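Local coordinates for protein transcriptional activator TenA-1 (Sulfolobus solfataricus P2, PDB 2QZC) that is probably a thiaminase-like enzyme of the TenA family, related by fold to heme oxygenase and inferred to act in thiamin breakdown or salvage, at residues K129-W134 and D180-T185. Sequence-based numbering, arbitrary orientation. Where two conformers were deposited one is given.
Sequences KFLVAW and DEVSIT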
loop_
_atom_site.group_PDB
_atom_site.type_symbol
_atom_site.label_atom_id
_atom_site.label_comp_id
_atom_site.label_asym_id
_atom_site.label_seq_id
_atom_site.Cartn_x
_atom_site.Cartn_y
_atom_site.Cartn_z
ATOM N N LYS A 129 -0.828 -9.907 -13.491
ATOM C CA LYS A 129 0.527 -10.072 -14.056
ATOM C C LYS A 129 1.594 -9.771 -13.010
ATOM O O LYS A 129 2.584 -10.491 -12.907
ATOM C CB LYS A 129 0.697 -9.196 -15.291
ATOM C CG LYS A 129 -0.177 -9.612 -16.470
ATOM C CD LYS A 129 0.058 -8.780 -17.701
ATOM C CE LYS A 129 -0.883 -9.209 -18.827
ATOM N NZ LYS A 129 -0.742 -8.313 -19.998
ATOM N N PHE A 130 1.419 -8.694 -12.247
ATOM C CA PHE A 130 2.359 -8.394 -11.180
ATOM C C PHE A 130 2.410 -9.520 -10.155
ATOM O O PHE A 130 3.481 -9.946 -9.719
ATOM C CB PHE A 130 2.062 -7.066 -10.482
ATOM C CG PHE A 130 2.876 -6.874 -9.225
ATOM C CD1 PHE A 130 4.216 -6.516 -9.315
ATOM C CD2 PHE A 130 2.362 -7.232 -7.950
ATOM C CE1 PHE A 130 4.995 -6.416 -8.169
ATOM C CE2 PHE A 130 3.164 -7.153 -6.827
ATOM C CZ PHE A 130 4.461 -6.747 -6.949
ATOM N N LEU A 131 1.237 -9.983 -9.713
ATOM C CA LEU A 131 1.150 -11.041 -8.701
ATOM C C LEU A 131 1.895 -12.295 -9.120
ATOM O O LEU A 131 2.652 -12.850 -8.329
ATOM C CB LEU A 131 -0.344 -11.306 -8.375
ATOM C CG LEU A 131 -0.656 -12.325 -7.330
ATOM C CD1 LEU A 131 -0.005 -12.039 -5.969
ATOM C CD2 LEU A 131 -2.199 -12.407 -7.243
ATOM N N VAL A 132 1.721 -12.709 -10.371
ATOM C CA VAL A 132 2.446 -13.850 -10.889
ATOM C C VAL A 132 3.959 -13.538 -10.921
ATOM O O VAL A 132 4.777 -14.396 -10.523
ATOM C CB VAL A 132 1.897 -14.328 -12.244
ATOM C CG1 VAL A 132 2.759 -15.366 -12.899
ATOM C CG2 VAL A 132 0.450 -14.855 -12.043
ATOM N N ALA A 133 4.340 -12.325 -11.362
ATOM C CA ALA A 133 5.757 -11.957 -11.399
ATOM C C ALA A 133 6.421 -11.916 -10.040
ATOM O O ALA A 133 7.619 -12.123 -9.931
ATOM C CB ALA A 133 5.910 -10.605 -12.092
ATOM N N TRP A 134 5.650 -11.598 -9.009
ATOM C CA TRP A 134 6.106 -11.436 -7.636
ATOM C C TRP A 134 6.172 -12.745 -6.850
ATOM O O TRP A 134 6.906 -12.848 -5.874
ATOM C CB TRP A 134 5.104 -10.474 -6.956
ATOM C CG TRP A 134 5.423 -10.004 -5.592
ATOM C CD1 TRP A 134 6.640 -9.639 -5.112
ATOM C CD2 TRP A 134 4.491 -9.805 -4.517
ATOM N NE1 TRP A 134 6.517 -9.189 -3.815
ATOM C CE2 TRP A 134 5.219 -9.279 -3.415
ATOM C CE3 TRP A 134 3.113 -9.993 -4.396
ATOM C CZ2 TRP A 134 4.604 -8.999 -2.155
ATOM C CZ3 TRP A 134 2.493 -9.687 -3.165
ATOM C CH2 TRP A 134 3.242 -9.190 -2.089
ATOM N N ASP A 180 -4.884 -17.560 -6.047
ATOM C CA ASP A 180 -5.949 -18.538 -6.409
ATOM C C ASP A 180 -7.090 -17.954 -7.262
ATOM O O ASP A 180 -7.812 -18.732 -7.923
ATOM C CB ASP A 180 -6.467 -19.241 -5.154
ATOM C CG ASP A 180 -5.453 -20.221 -4.563
ATOM O OD1 ASP A 180 -4.541 -20.715 -5.270
ATOM O OD2 ASP A 180 -5.590 -20.495 -3.350
ATOM N N GLU A 181 -7.238 -16.617 -7.276
ATOM C CA GLU A 181 -8.249 -15.914 -8.096
ATOM C C GLU A 181 -7.836 -15.737 -9.547
ATOM O O GLU A 181 -8.668 -15.352 -10.392
ATOM C CB GLU A 181 -8.593 -14.511 -7.545
ATOM C CG GLU A 181 -9.615 -14.475 -6.434
ATOM C CD GLU A 181 -10.302 -13.109 -6.291
ATOM O OE1 GLU A 181 -10.831 -12.561 -7.291
ATOM O OE2 GLU A 181 -10.353 -12.607 -5.162
ATOM N N VAL A 182 -6.568 -16.004 -9.867
ATOM C CA VAL A 182 -6.049 -15.808 -11.204
ATOM C C VAL A 182 -6.272 -17.045 -12.077
ATOM O O VAL A 182 -6.051 -18.162 -11.617
ATOM C CB VAL A 182 -4.506 -15.463 -11.181
ATOM C CG1 VAL A 182 -3.962 -15.190 -12.575
ATOM C CG2 VAL A 182 -4.259 -14.231 -10.281
ATOM N N SER A 183 -6.761 -16.816 -13.301
ATOM C CA SER A 183 -6.898 -17.864 -14.301
ATOM C C SER A 183 -5.548 -17.919 -15.022
ATOM O O SER A 183 -5.238 -17.061 -15.850
ATOM C CB SER A 183 -8.084 -17.573 -15.197
ATOM O OG SER A 183 -8.295 -18.687 -16.071
ATOM N N ILE A 184 -4.743 -18.943 -14.737
ATOM C CA ILE A 184 -3.370 -18.986 -15.276
ATOM C C ILE A 184 -3.345 -19.373 -16.754
ATOM O O ILE A 184 -4.024 -20.316 -17.191
ATOM C CB ILE A 184 -2.501 -19.957 -14.480
ATOM C CG1 ILE A 184 -2.380 -19.518 -13.009
ATOM C CG2 ILE A 184 -1.099 -20.137 -15.114
ATOM C CD1 ILE A 184 -1.655 -18.154 -12.795
ATOM N N THR A 185 -2.594 -18.600 -17.533
ATOM C CA THR A 185 -2.398 -18.762 -18.935
ATOM C C THR A 185 -0.911 -18.999 -19.230
ATOM O O THR A 185 -0.066 -18.793 -18.362
ATOM C CB THR A 185 -2.826 -17.496 -19.658
ATOM O OG1 THR A 185 -1.888 -16.433 -19.329
ATOM C CG2 THR A 185 -4.239 -17.074 -19.278
#
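Leu131 and Val132, near the start of helix 127-148, meet Val182 and Ile184 of the loop that joins helix 166-179 to helix 186-208, in a small, wholly apolar contact at one end of the helical bundle. Val182 points toward the helix and offers a methyl to each of two neighbouring residues. Its CG2 lies 4.1 Å from Leu131 CD2, the two side chains running past each other in opposite directions, while its CG1 faces Val132 CG2 more loosely at 4.5 Å. With chi1 at -177°, CG1 of Val182 lies anti to the backbone N and CG2 anti to the carbonyl carbon, which aims CG2 at Leu131 and CG1 at Val132. Val132 uses the same methyl, CG2, for its second partner: Ile184 CD1 comes within 4.0 Å, the far end of a side chain whose CB does not itself point at the helix. No hydrogen bond spans the two segments. Among the loop's polar atoms, Val182 O accepts from Asn7 ND2, and Thr185 OG1, at the N-cap of helix 186-208, bonds Leu188 N. Leu131 also packs on Ile175 and Ala178, and Val132 on Leu179 and Phe192, so both helices flanking the loop share this apolar patch. The loop thus packs its aliphatic residues against the start of helix 127-148, part of the all-helical heme oxygenase-like fold of TenA proteins.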